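Local coordinates for cellulosomal scaffoldin (Bacteroides cellulosolvens, PDB 1TYJ), which probably binds type-II dockerin modules through its cohesin modules, and so helps to assemble the bacterium's cellulosome, at residues Ile121-Phe131 and Val161-Pro169. Residues are numbered along the deposited sequence; the frame is centred on the assembly and turned at random.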
ATOM      1  N   ILE A 121     -20.983   3.880  -7.454  1.00 19.11           N
ATOM      2  CA  ILE A 121     -19.890   4.325  -8.357  1.00 19.40           C
ATOM      3  C   ILE A 121     -20.491   4.802  -9.677  1.00 20.32           C
ATOM      4  O   ILE A 121     -21.365   4.149 -10.231  1.00 20.13           O
ATOM      5  CB  ILE A 121     -18.896   3.167  -8.633  1.00 19.83           C
ATOM      6  CG1 ILE A 121     -18.409   2.522  -7.312  1.00 19.89           C
ATOM      7  CG2 ILE A 121     -17.729   3.628  -9.554  1.00 19.17           C
ATOM      8  CD1 ILE A 121     -17.779   3.511  -6.301  1.00 21.72           C
ATOM      9  N   PRO A 122     -20.009   5.950 -10.188  1.00 20.55           N
ATOM     10  CA  PRO A 122     -20.487   6.476 -11.483  1.00 22.09           C
ATOM     11  C   PRO A 122     -20.190   5.474 -12.609  1.00 22.26           C
ATOM     12  O   PRO A 122     -19.202   4.739 -12.534  1.00 22.42           O
ATOM     13  CB  PRO A 122     -19.631   7.714 -11.686  1.00 22.89           C
ATOM     14  CG  PRO A 122     -19.017   8.037 -10.361  1.00 24.02           C
ATOM     15  CD  PRO A 122     -18.969   6.786  -9.565  1.00 21.78           C
ATOM     16  N   ALA A 123     -21.013   5.466 -13.664  1.00 21.68           N
ATOM     17  CA  ALA A 123     -20.858   4.507 -14.783  1.00 21.95           C
ATOM     18  C   ALA A 123     -19.456   4.510 -15.397  1.00 20.31           C
ATOM     19  O   ALA A 123     -18.979   3.455 -15.786  1.00 21.84           O
ATOM     20  CB  ALA A 123     -21.902   4.765 -15.886  1.00 21.88           C
ATOM     21  N   GLU A 124     -18.797   5.666 -15.440  1.00 20.68           N
ATOM     22  CA  GLU A 124     -17.456   5.739 -16.057  1.00 21.00           C
ATOM     23  C   GLU A 124     -16.346   5.145 -15.155  1.00 20.52           C
ATOM     24  O   GLU A 124     -15.171   5.049 -15.586  1.00 19.62           O
ATOM     25  CB  GLU A 124     -17.082   7.181 -16.415  1.00 20.88           C
ATOM     26  CG  GLU A 124     -16.883   8.124 -15.201  1.00 23.44           C
ATOM     27  CD  GLU A 124     -18.172   8.802 -14.740  1.00 28.67           C
ATOM     28  OE1 GLU A 124     -18.031   9.777 -13.987  1.00 32.71           O
ATOM     29  OE2 GLU A 124     -19.304   8.373 -15.107  1.00 29.66           O
ATOM     30  N   GLY A 125     -16.733   4.739 -13.931  1.00 19.50           N
ATOM     31  CA  GLY A 125     -15.779   4.235 -12.929  1.00 19.30           C
ATOM     32  C   GLY A 125     -15.027   5.344 -12.199  1.00 19.92           C
ATOM     33  O   GLY A 125     -15.105   6.536 -12.552  1.00 18.37           O
ATOM     34  N   ILE A 126     -14.320   4.953 -11.141  1.00 19.13           N
ATOM     35  CA  ILE A 126     -13.357   5.814 -10.493  1.00 19.23           C
ATOM     36  C   ILE A 126     -12.074   5.024 -10.267  1.00 17.70           C
ATOM     37  O   ILE A 126     -12.098   3.798 -10.154  1.00 18.48           O
ATOM     38  CB  ILE A 126     -13.863   6.339  -9.115  1.00 18.53           C
ATOM     39  CG1 ILE A 126     -14.050   5.192  -8.109  1.00 19.27           C
ATOM     40  CG2 ILE A 126     -15.192   7.099  -9.262  1.00 19.82           C
ATOM     41  CD1 ILE A 126     -14.301   5.680  -6.644  1.00 20.85           C
ATOM     42  N   LYS A 127     -10.951   5.729 -10.251  1.00 17.56           N
ATOM     43  CA  LYS A 127      -9.672   5.140  -9.845  1.00 17.10           C
ATOM     44  C   LYS A 127      -9.861   4.617  -8.416  1.00 16.68           C
ATOM     45  O   LYS A 127     -10.378   5.328  -7.552  1.00 17.97           O
ATOM     46  CB  LYS A 127      -8.575   6.204  -9.897  1.00 16.65           C
ATOM     47  CG  LYS A 127      -8.174   6.601 -11.318  1.00 20.48           C
ATOM     48  CD  LYS A 127      -7.295   7.864 -11.211  1.00 24.48           C
ATOM     49  CE  LYS A 127      -6.749   8.310 -12.567  1.00 28.28           C
ATOM     50  NZ  LYS A 127      -5.819   9.481 -12.372  1.00 30.00           N
ATOM     51  N   LEU A 128      -9.440   3.393  -8.144  1.00 15.80           N
ATOM     52  CA  LEU A 128      -9.640   2.920  -6.757  1.00 16.11           C
ATOM     53  C   LEU A 128      -8.818   3.760  -5.759  1.00 16.88           C
ATOM     54  O   LEU A 128      -9.289   4.100  -4.644  1.00 18.27           O
ATOM     55  CB  LEU A 128      -9.269   1.448  -6.643  1.00 17.43           C
ATOM     56  CG  LEU A 128      -9.462   0.838  -5.241  1.00 17.21           C
ATOM     57  CD1 LEU A 128     -10.905   1.063  -4.737  1.00 19.18           C
ATOM     58  CD2 LEU A 128      -9.136  -0.667  -5.263  1.00 16.85           C
ATOM     59  N   ALA A 129      -7.593   4.075  -6.149  1.00 15.46           N
ATOM     60  CA  ALA A 129      -6.716   4.924  -5.343  1.00 15.64           C
ATOM     61  C   ALA A 129      -5.587   5.403  -6.226  1.00 16.89           C
ATOM     62  O   ALA A 129      -5.403   4.883  -7.332  1.00 18.06           O
ATOM     63  CB  ALA A 129      -6.162   4.130  -4.143  1.00 16.55           C
ATOM     64  N   THR A 130      -4.831   6.370  -5.720  1.00 17.48           N
ATOM     65  CA  THR A 130      -3.625   6.835  -6.381  1.00 18.10           C
ATOM     66  C   THR A 130      -2.447   6.906  -5.391  1.00 19.19           C
ATOM     67  O   THR A 130      -2.636   7.285  -4.236  1.00 19.88           O
ATOM     68  CB  THR A 130      -3.872   8.252  -7.006  1.00 19.34           C
ATOM     69  OG1 THR A 130      -4.163   9.195  -5.983  0.50 15.77           O
ATOM     70  CG2 THR A 130      -5.027   8.220  -8.019  0.50 20.01           C
ATOM     71  N   PHE A 131      -1.242   6.548  -5.837  1.00 17.56           N
ATOM     72  CA  PHE A 131      -0.067   6.825  -5.033  1.00 18.81           C
ATOM     73  C   PHE A 131       0.367   8.267  -5.364  1.00 19.89           C
ATOM     74  O   PHE A 131       0.622   8.585  -6.538  1.00 20.09           O
ATOM     75  CB  PHE A 131       1.061   5.872  -5.429  1.00 19.14           C
ATOM     76  CG  PHE A 131       0.805   4.429  -5.066  1.00 18.07           C
ATOM     77  CD1 PHE A 131       0.215   3.565  -5.983  1.00 18.57           C
ATOM     78  CD2 PHE A 131       1.238   3.918  -3.841  1.00 17.18           C
ATOM     79  CE1 PHE A 131       0.002   2.184  -5.669  1.00 20.69           C
ATOM     80  CE2 PHE A 131       1.050   2.546  -3.501  1.00 20.50           C
ATOM     81  CZ  PHE A 131       0.424   1.678  -4.417  1.00 20.83           C
ATOM     82  N   VAL A 161       6.127   3.450 -10.459  1.00 20.30           N
ATOM     83  CA  VAL A 161       4.899   3.162  -9.712  1.00 18.60           C
ATOM     84  C   VAL A 161       3.767   3.025 -10.718  1.00 19.42           C
ATOM     85  O   VAL A 161       3.438   3.988 -11.430  1.00 20.78           O
ATOM     86  CB  VAL A 161       4.614   4.294  -8.681  1.00 18.12           C
ATOM     87  CG1 VAL A 161       3.257   4.107  -7.970  1.00 18.64           C
ATOM     88  CG2 VAL A 161       5.765   4.401  -7.688  1.00 18.81           C
ATOM     89  N   VAL A 162       3.174   1.839 -10.794  1.00 19.48           N
ATOM     90  CA  VAL A 162       2.037   1.621 -11.692  1.00 20.28           C
ATOM     91  C   VAL A 162       0.759   1.946 -10.938  1.00 19.60           C
ATOM     92  O   VAL A 162       0.425   1.287  -9.964  1.00 20.01           O
ATOM     93  CB  VAL A 162       1.994   0.206 -12.238  1.00 20.26           C
ATOM     94  CG1 VAL A 162       0.827   0.043 -13.292  1.00 25.45           C
ATOM     95  CG2 VAL A 162       3.384  -0.156 -12.870  1.00 19.60           C
ATOM     96  N   GLN A 163       0.058   2.983 -11.368  1.00 19.23           N
ATOM     97  CA  GLN A 163      -1.111   3.475 -10.600  1.00 18.32           C
ATOM     98  C   GLN A 163      -2.259   2.464 -10.658  1.00 18.27           C
ATOM     99  O   GLN A 163      -2.446   1.809 -11.682  1.00 19.21           O
ATOM    100  CB  GLN A 163      -1.558   4.853 -11.169  1.00 18.93           C
ATOM    101  CG  GLN A 163      -0.554   6.010 -10.930  1.00 19.87           C
ATOM    102  CD  GLN A 163      -0.401   6.381  -9.445  1.00 21.04           C
ATOM    103  OE1 GLN A 163      -1.292   6.089  -8.609  1.00 23.50           O
ATOM    104  NE2 GLN A 163       0.718   7.009  -9.109  1.00 20.77           N
ATOM    105  N   PRO A 164      -3.035   2.322  -9.559  1.00 17.25           N
ATOM    106  CA  PRO A 164      -4.174   1.409  -9.577  1.00 16.67           C
ATOM    107  C   PRO A 164      -5.207   1.677 -10.673  1.00 16.87           C
ATOM    108  O   PRO A 164      -5.363   2.834 -11.183  1.00 18.28           O
ATOM    109  CB  PRO A 164      -4.826   1.634  -8.215  1.00 16.55           C
ATOM    110  CG  PRO A 164      -3.638   2.049  -7.303  1.00 16.58           C
ATOM    111  CD  PRO A 164      -2.841   2.962  -8.247  1.00 17.70           C
ATOM    112  N   GLY A 165      -5.902   0.613 -11.035  1.00 16.79           N
ATOM    113  CA  GLY A 165      -6.988   0.735 -12.011  1.00 17.81           C
ATOM    114  C   GLY A 165      -8.326   1.152 -11.424  1.00 17.75           C
ATOM    115  O   GLY A 165      -8.426   1.608 -10.260  1.00 17.00           O
ATOM    116  N   LEU A 166      -9.354   1.040 -12.271  1.00 17.68           N
ATOM    117  CA  LEU A 166     -10.670   1.544 -11.921  1.00 17.38           C
ATOM    118  C   LEU A 166     -11.591   0.498 -11.299  1.00 17.73           C
ATOM    119  O   LEU A 166     -11.417  -0.715 -11.479  1.00 19.03           O
ATOM    120  CB  LEU A 166     -11.360   2.077 -13.188  1.00 17.49           C
ATOM    121  CG  LEU A 166     -10.605   3.060 -14.076  1.00 20.72           C
ATOM    122  CD1 LEU A 166     -11.614   3.735 -15.045  1.00 20.49           C
ATOM    123  CD2 LEU A 166      -9.795   4.074 -13.399  1.00 23.01           C
ATOM    124  N   ILE A 167     -12.598   0.997 -10.591  1.00 17.84           N
ATOM    125  CA  ILE A 167     -13.718   0.185 -10.168  1.00 18.57           C
ATOM    126  C   ILE A 167     -14.989   0.792 -10.790  1.00 18.67           C
ATOM    127  O   ILE A 167     -15.035   1.987 -11.145  1.00 18.96           O
ATOM    128  CB  ILE A 167     -13.836   0.115  -8.608  1.00 18.51           C
ATOM    129  CG1 ILE A 167     -13.938   1.519  -7.996  1.00 17.86           C
ATOM    130  CG2 ILE A 167     -12.642  -0.696  -8.053  1.00 19.15           C
ATOM    131  CD1 ILE A 167     -14.393   1.544  -6.494  1.00 19.60           C
ATOM    132  N   TYR A 168     -15.981  -0.062 -10.941  1.00 18.42           N
ATOM    133  CA  TYR A 168     -17.211   0.251 -11.659  1.00 18.80           C
ATOM    134  C   TYR A 168     -18.423  -0.222 -10.871  1.00 20.19           C
ATOM    135  O   TYR A 168     -18.305  -1.144 -10.054  1.00 20.12           O
ATOM    136  CB  TYR A 168     -17.195  -0.519 -12.965  1.00 19.60           C
ATOM    137  CG  TYR A 168     -16.026  -0.187 -13.867  1.00 18.76           C
ATOM    138  CD1 TYR A 168     -14.895  -1.010 -13.907  1.00 19.58           C
ATOM    139  CD2 TYR A 168     -16.063   0.951 -14.692  1.00 19.02           C
ATOM    140  CE1 TYR A 168     -13.819  -0.683 -14.742  1.00 20.15           C
ATOM    141  CE2 TYR A 168     -15.004   1.265 -15.511  1.00 19.08           C
ATOM    142  CZ  TYR A 168     -13.896   0.441 -15.555  1.00 20.81           C
ATOM    143  OH  TYR A 168     -12.841   0.774 -16.403  1.00 20.17           O
ATOM    144  N   PRO A 169     -19.594   0.377 -11.127  1.00 20.79           N
ATOM    145  CA  PRO A 169     -20.796  -0.098 -10.446  1.00 22.33           C
ATOM    146  C   PRO A 169     -21.290  -1.433 -10.981  1.00 24.34           C
ATOM    147  O   PRO A 169     -21.161  -1.703 -12.186  1.00 25.34           O
ATOM    148  CB  PRO A 169     -21.833   0.994 -10.765  1.00 21.18           C
ATOM    149  CG  PRO A 169     -21.380   1.541 -12.135  1.00 20.52           C
ATOM    150  CD  PRO A 169     -19.861   1.527 -12.021  1.00 20.48           C
TER
HETATM  151  O   HOH W   1      -4.887   5.382 -10.109  1.00 22.45           O
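Ile-126 and Ile-167 form an antiparallel hydrogen-bonded pair. Ile-167 N gives to Ile-126 O at 2.9 Å, and Ile-126 N returns a bond to Ile-167 O. Next along, Leu-128 N reaches Gly-165 O, nearly straight at 172°. The two chains then part, and a water bridges them by donating to Ala-129 O and Pro-164 O. Beyond it, the side-chain amide of Gln-163 takes the place of a backbone partner for Phe-131. Gln-163 OE1 accepts from Phe-131 N at 2.8 Å on an in-plane lone pair, and Gln-163 NE2 gives to Phe-131 O at 3.0 Å. A bend at chi2 (-67°) brings the amide back to that backbone. On the buried side, Ile-167 CD1 lies 3.9 Å from both Ile-121 CD1 and Leu-128 CD1. The Phe-131 ring meets Val-161 CG1 and the Pro-164 ring, and packs edge-to-face with Phe-35. With an alanine at Phe-131, a gap would probably open beside Val-161 and Pro-164, and Phe-35 would lose its edge-to-face partner. The backbone of Tyr-168 bonds onward to Asp-10 and Val-12, so strand 166-169 lies between 126-131 and 11-12 in one sheet of the cohesin beta sandwich. The chemistry implies that side chain and water continue the polar pairing where direct strand bonding stops.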